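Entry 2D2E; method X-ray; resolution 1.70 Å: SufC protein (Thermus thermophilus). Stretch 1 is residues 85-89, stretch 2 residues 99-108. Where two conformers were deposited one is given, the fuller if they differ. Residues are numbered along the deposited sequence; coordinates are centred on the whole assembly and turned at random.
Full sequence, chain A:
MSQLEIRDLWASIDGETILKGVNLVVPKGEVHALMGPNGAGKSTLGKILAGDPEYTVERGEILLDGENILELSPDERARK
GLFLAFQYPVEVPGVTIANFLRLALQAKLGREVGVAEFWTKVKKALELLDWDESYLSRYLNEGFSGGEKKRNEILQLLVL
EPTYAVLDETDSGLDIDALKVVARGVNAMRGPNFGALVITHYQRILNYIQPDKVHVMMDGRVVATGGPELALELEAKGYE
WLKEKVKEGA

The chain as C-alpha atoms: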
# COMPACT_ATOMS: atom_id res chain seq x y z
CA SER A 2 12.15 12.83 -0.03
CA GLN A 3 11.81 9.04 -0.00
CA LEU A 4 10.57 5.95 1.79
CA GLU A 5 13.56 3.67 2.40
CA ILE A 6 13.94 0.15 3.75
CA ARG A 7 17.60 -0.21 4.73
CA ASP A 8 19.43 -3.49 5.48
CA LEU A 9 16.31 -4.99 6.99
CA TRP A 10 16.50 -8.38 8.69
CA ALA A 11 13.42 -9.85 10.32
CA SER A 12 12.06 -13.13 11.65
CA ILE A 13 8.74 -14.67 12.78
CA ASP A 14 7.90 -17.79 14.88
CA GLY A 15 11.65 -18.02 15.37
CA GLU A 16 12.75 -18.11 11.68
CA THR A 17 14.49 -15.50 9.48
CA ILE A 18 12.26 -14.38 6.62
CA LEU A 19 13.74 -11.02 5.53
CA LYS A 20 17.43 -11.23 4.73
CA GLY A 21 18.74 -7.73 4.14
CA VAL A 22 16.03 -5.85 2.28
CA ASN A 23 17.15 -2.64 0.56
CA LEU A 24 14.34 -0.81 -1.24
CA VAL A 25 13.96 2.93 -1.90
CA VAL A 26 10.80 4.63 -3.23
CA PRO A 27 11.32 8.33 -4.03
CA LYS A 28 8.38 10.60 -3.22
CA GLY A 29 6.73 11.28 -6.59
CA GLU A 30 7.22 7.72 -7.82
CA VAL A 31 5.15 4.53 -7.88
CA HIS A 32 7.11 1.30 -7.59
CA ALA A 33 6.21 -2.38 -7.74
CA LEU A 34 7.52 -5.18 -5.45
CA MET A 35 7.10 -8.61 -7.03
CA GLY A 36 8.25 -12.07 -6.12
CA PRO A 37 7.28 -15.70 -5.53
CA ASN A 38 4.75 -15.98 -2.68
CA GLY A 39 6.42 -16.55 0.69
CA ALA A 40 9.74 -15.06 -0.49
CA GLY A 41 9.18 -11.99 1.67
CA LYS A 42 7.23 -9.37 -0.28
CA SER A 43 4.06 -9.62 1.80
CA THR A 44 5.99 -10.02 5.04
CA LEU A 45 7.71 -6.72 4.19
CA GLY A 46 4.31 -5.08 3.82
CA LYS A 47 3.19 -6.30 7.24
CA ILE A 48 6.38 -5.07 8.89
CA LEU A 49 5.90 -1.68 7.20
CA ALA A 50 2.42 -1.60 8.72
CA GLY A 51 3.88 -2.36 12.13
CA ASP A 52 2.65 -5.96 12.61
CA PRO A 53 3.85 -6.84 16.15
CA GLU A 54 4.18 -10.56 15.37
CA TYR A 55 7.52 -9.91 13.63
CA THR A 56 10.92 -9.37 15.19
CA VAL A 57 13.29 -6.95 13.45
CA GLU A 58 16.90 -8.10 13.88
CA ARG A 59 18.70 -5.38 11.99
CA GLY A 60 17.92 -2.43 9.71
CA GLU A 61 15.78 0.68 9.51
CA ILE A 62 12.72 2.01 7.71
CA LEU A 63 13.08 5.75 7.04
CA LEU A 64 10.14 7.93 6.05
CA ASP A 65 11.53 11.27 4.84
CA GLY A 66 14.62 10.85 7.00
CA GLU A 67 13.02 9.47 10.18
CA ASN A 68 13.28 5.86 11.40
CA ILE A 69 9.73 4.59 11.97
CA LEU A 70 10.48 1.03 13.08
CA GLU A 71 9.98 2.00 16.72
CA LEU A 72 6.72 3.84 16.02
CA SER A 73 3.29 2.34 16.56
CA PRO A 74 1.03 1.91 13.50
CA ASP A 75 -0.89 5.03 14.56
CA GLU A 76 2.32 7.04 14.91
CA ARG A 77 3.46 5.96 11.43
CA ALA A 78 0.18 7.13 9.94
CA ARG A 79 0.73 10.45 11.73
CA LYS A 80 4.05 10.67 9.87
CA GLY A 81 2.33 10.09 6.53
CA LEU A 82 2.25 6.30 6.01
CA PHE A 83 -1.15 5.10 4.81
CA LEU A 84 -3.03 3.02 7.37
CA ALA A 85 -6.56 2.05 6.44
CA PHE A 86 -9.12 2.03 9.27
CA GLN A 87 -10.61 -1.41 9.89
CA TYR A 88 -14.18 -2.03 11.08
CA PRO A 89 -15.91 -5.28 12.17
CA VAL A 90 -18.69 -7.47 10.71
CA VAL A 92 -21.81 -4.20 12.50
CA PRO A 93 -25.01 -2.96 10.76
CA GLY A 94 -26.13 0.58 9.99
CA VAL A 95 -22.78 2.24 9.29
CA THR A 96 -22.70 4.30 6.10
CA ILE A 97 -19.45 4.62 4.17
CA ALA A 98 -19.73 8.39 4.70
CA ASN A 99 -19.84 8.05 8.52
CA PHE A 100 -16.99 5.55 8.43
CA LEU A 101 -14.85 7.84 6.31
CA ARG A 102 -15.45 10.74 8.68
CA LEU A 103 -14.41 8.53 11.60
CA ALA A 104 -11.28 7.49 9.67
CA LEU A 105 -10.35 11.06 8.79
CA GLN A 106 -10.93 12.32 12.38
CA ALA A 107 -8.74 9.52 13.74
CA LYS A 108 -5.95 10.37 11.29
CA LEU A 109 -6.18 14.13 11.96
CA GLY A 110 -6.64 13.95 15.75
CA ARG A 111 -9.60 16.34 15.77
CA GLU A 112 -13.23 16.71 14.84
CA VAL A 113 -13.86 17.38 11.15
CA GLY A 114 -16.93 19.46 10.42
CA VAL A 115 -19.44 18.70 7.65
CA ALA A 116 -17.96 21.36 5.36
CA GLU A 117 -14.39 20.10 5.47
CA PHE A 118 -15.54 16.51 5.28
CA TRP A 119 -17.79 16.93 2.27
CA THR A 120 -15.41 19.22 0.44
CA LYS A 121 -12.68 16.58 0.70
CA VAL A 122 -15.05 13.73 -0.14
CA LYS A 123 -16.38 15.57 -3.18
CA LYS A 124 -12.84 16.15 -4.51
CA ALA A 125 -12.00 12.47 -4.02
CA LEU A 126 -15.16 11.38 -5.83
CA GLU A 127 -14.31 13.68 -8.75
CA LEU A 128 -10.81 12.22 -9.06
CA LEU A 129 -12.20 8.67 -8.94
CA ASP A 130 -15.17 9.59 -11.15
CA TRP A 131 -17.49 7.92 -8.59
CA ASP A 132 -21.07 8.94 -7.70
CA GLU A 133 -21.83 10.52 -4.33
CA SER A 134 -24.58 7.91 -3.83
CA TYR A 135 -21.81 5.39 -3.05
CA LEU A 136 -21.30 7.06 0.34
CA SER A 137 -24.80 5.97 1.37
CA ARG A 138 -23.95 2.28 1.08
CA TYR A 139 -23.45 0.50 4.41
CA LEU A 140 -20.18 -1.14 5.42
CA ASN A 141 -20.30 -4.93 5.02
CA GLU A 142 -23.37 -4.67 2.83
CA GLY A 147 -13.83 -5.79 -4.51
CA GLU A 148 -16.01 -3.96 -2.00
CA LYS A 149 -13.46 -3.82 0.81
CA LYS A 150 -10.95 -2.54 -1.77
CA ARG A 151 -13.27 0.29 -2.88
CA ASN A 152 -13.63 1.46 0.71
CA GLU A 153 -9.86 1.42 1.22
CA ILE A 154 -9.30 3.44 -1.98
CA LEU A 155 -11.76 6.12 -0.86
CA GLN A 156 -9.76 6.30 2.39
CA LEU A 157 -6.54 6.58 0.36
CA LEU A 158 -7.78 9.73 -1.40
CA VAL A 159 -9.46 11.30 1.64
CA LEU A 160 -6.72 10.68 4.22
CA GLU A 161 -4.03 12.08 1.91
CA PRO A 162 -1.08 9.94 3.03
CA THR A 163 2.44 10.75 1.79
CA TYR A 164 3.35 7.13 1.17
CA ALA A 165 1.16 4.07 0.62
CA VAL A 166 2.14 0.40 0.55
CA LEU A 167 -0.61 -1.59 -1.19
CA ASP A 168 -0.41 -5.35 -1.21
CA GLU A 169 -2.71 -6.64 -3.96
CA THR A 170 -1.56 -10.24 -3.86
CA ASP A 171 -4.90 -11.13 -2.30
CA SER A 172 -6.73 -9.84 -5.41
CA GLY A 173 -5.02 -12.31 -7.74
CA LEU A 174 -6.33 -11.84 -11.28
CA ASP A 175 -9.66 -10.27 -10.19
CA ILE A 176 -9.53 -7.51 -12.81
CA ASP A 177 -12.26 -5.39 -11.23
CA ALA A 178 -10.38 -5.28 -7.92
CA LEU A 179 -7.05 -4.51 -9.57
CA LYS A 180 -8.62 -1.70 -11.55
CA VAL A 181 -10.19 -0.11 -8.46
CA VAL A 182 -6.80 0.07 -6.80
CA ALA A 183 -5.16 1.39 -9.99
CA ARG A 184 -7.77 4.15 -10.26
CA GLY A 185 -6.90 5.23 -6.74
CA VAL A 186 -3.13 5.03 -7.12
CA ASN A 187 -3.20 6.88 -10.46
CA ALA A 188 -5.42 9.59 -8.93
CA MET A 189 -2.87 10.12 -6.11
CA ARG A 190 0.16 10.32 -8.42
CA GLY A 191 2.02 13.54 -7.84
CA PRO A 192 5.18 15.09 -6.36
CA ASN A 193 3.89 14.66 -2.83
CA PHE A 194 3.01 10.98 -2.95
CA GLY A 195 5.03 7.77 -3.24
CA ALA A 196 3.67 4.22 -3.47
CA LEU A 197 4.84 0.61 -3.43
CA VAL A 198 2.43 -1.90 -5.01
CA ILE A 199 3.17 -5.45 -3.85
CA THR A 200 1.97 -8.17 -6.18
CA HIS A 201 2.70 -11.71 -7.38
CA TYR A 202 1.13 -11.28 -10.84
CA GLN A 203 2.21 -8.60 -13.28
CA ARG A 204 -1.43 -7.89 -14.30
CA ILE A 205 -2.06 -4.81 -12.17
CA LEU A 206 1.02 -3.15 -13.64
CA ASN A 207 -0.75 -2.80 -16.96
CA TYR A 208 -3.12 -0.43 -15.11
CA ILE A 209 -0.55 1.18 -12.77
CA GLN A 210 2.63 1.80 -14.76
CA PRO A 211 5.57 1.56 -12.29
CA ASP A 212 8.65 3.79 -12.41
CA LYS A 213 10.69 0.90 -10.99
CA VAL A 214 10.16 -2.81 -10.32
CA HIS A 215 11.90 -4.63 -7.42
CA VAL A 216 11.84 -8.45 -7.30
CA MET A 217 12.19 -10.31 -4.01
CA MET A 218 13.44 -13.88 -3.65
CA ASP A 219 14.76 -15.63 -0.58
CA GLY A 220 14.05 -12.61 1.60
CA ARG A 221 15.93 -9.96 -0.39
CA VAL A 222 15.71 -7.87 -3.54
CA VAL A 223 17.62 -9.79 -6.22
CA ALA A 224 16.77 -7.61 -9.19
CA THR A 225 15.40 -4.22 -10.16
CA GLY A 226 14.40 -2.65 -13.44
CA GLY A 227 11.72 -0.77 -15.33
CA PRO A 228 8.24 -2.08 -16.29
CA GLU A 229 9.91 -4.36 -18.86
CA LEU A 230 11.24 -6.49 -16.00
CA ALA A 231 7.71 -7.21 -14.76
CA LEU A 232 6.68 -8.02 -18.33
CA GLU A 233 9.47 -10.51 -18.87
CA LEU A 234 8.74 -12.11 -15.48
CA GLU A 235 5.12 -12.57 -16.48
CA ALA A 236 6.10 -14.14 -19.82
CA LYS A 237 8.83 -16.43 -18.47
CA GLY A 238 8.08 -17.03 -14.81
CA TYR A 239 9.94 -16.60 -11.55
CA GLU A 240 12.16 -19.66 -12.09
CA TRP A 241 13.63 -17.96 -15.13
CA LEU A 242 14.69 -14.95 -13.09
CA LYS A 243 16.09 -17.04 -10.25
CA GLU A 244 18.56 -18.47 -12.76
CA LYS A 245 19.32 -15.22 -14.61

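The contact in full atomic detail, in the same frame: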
# COMPACT_ATOMS: atom_id res chain seq x y z
N ALA A 85 -5.11 2.09 6.59
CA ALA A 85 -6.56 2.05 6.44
C ALA A 85 -7.21 1.67 7.76
O ALA A 85 -6.66 0.87 8.54
CB ALA A 85 -6.93 1.04 5.36
N PHE A 86 -8.36 2.27 8.03
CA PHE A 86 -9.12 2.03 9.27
C PHE A 86 -9.93 0.75 9.04
O PHE A 86 -10.59 0.60 8.02
CB PHE A 86 -10.07 3.19 9.53
CG PHE A 86 -10.48 3.34 10.96
CD1 PHE A 86 -9.85 4.27 11.78
CD2 PHE A 86 -11.52 2.58 11.49
CE1 PHE A 86 -10.23 4.44 13.11
CE2 PHE A 86 -11.91 2.74 12.83
CZ PHE A 86 -11.27 3.67 13.63
N GLN A 87 -9.87 -0.16 10.00
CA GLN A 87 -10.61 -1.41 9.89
C GLN A 87 -11.84 -1.36 10.79
O GLN A 87 -11.80 -0.77 11.88
CB GLN A 87 -9.72 -2.58 10.28
N TYR A 88 -12.93 -1.97 10.33
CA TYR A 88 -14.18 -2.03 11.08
C TYR A 88 -14.67 -3.47 11.06
O TYR A 88 -14.40 -4.20 10.10
CB TYR A 88 -15.23 -1.12 10.45
N PRO A 89 -15.40 -3.91 12.10
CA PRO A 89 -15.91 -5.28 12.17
C PRO A 89 -17.15 -5.61 11.35
O PRO A 89 -17.74 -4.73 10.71
CB PRO A 89 -16.16 -5.46 13.67
CG PRO A 89 -16.65 -4.10 14.06
CD PRO A 89 -15.69 -3.17 13.34
N ASN A 99 -20.14 7.96 7.09
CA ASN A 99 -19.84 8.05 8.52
C ASN A 99 -18.50 7.40 8.84
O ASN A 99 -17.73 7.90 9.66
CB ASN A 99 -20.92 7.33 9.35
CG ASN A 99 -22.13 8.19 9.64
OD1 ASN A 99 -23.22 7.67 9.92
ND2 ASN A 99 -21.95 9.49 9.60
N PHE A 100 -18.23 6.26 8.21
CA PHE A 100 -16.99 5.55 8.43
C PHE A 100 -15.80 6.38 7.97
O PHE A 100 -14.77 6.43 8.65
CB PHE A 100 -17.00 4.22 7.69
CG PHE A 100 -15.74 3.42 7.88
CD1 PHE A 100 -15.41 2.93 9.13
CD2 PHE A 100 -14.87 3.21 6.82
CE1 PHE A 100 -14.22 2.24 9.33
CE2 PHE A 100 -13.68 2.51 7.01
CZ PHE A 100 -13.36 2.03 8.26
N LEU A 101 -15.93 7.03 6.82
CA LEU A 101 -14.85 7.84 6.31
C LEU A 101 -14.57 9.03 7.22
O LEU A 101 -13.41 9.42 7.40
CB LEU A 101 -15.16 8.34 4.90
CG LEU A 101 -14.24 7.83 3.78
CD1 LEU A 101 -12.80 8.26 4.08
CD2 LEU A 101 -14.33 6.33 3.68
N ARG A 102 -15.62 9.59 7.80
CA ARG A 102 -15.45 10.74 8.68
C ARG A 102 -14.71 10.28 9.93
O ARG A 102 -13.81 10.97 10.42
CB ARG A 102 -16.80 11.33 9.06
CG ARG A 102 -16.70 12.75 9.63
CD ARG A 102 -18.05 13.39 9.58
NE ARG A 102 -18.08 14.67 10.27
CZ ARG A 102 -19.22 15.26 10.62
NH1 ARG A 102 -20.38 14.69 10.32
NH2 ARG A 102 -19.20 16.42 11.27
N LEU A 103 -15.08 9.10 10.43
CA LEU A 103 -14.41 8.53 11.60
C LEU A 103 -12.93 8.30 11.27
O LEU A 103 -12.06 8.61 12.10
CB LEU A 103 -15.06 7.19 11.99
CG LEU A 103 -14.40 6.42 13.15
CD1 LEU A 103 -14.30 7.33 14.35
CD2 LEU A 103 -15.22 5.20 13.52
N ALA A 104 -12.65 7.76 10.09
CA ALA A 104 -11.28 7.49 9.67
C ALA A 104 -10.47 8.77 9.55
O ALA A 104 -9.32 8.82 9.94
CB ALA A 104 -11.25 6.73 8.33
N LEU A 105 -11.07 9.81 8.96
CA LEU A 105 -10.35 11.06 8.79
C LEU A 105 -10.10 11.75 10.14
O LEU A 105 -9.02 12.29 10.35
CB LEU A 105 -11.12 12.00 7.85
CG LEU A 105 -10.49 13.33 7.47
CD1 LEU A 105 -9.24 13.09 6.61
CD2 LEU A 105 -11.53 14.17 6.71
N GLN A 106 -11.08 11.70 11.05
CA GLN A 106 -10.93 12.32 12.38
C GLN A 106 -9.86 11.61 13.20
O GLN A 106 -9.14 12.24 13.97
CB GLN A 106 -12.27 12.29 13.14
CG GLN A 106 -13.29 13.25 12.55
CD GLN A 106 -14.57 13.38 13.37
OE1 GLN A 106 -14.86 12.56 14.26
NE2 GLN A 106 -15.34 14.40 13.06
N ALA A 107 -9.76 10.30 13.03
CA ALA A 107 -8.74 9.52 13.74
C ALA A 107 -7.35 9.90 13.23
O ALA A 107 -6.41 10.10 14.02
CB ALA A 107 -8.99 8.01 13.53
N LYS A 108 -7.23 10.03 11.91
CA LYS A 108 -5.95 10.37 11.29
C LYS A 108 -5.52 11.81 11.62
O LYS A 108 -4.33 12.07 11.81
CB LYS A 108 -6.05 10.16 9.78
CG LYS A 108 -4.72 10.11 9.02
CD LYS A 108 -4.31 11.47 8.50
CE LYS A 108 -3.03 11.39 7.68
NZ LYS A 108 -2.61 12.75 7.21

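This is a small, apolar contact in which an irregular segment lays one phenylalanine, Phe86, along a helix, with no hydrogen bond across the interface among the modelled atoms. The two stretches together bury 263 Å², and Phe86 alone contributes 112 Å² of that.

The backbones differ in kind. Residues 99-108 form part of a longer helix, as the i to i-4 bonds attest: Ala104 N donates to Phe100 O at 2.9 Å, and Ala107 N to Leu103 O at 3.0 Å. Residues 85-89 have extended backbone angles but belong to no regular helix or strand. The CA atoms nearest each other are those of Phe86 and Ala104, 5.9 Å apart; Tyr88 CA and Phe100 CA are separated by 8.5 Å. Along the segment, CA-to-CB points away from the helix at Ala85, toward it at Phe86, away at Gln87 and toward it again at Tyr88, which explains why Phe86 and Tyr88 supply nearly all the contact from this side.

Phe86, with chi1 in the t well, meets Phe100, Leu103, Ala104 and Ala107, positions whose spacing of three and four places them along one side of the helix. Its CB lies 3.9 Å from Ala104 CB, while farther out its ring atom CE1 is 3.8 Å from Ala107 CB and CE2 is 4.2 Å from Leu103 CD2. These distances are those of van der Waals packing between hydrocarbon groups, which gain by excluding water together.

The tightest side-chain approach is between the two phenylalanines, with Phe86 CD2 3.5 Å from Phe100 CE1. The ring centroids are 5.7 Å apart and the planes are inclined at 77°, an oblique arrangement. Although CA-to-CB of Phe100 points sideways, the end of its side chain, with chi1 at t, comes nearer the segment. There Phe86 O approaches Phe100 CZ at 3.1 Å, at the ring edge and near its plane. The partly positive ring hydrogens make such an edge a favourable neighbour for a carbonyl oxygen, so this close approach can add a modest electrostatic component to the packing.

Tyr88 adds a second apolar contact to the Phe100 ring, Tyr88 CB lying 3.7 Å from Phe100 CE1. Because its side chain is modelled only to CB, this apolar touch is all that can be assigned to it. Leu101 and Leu105 make no contact with the segment: both have CA-to-CB directed away from it.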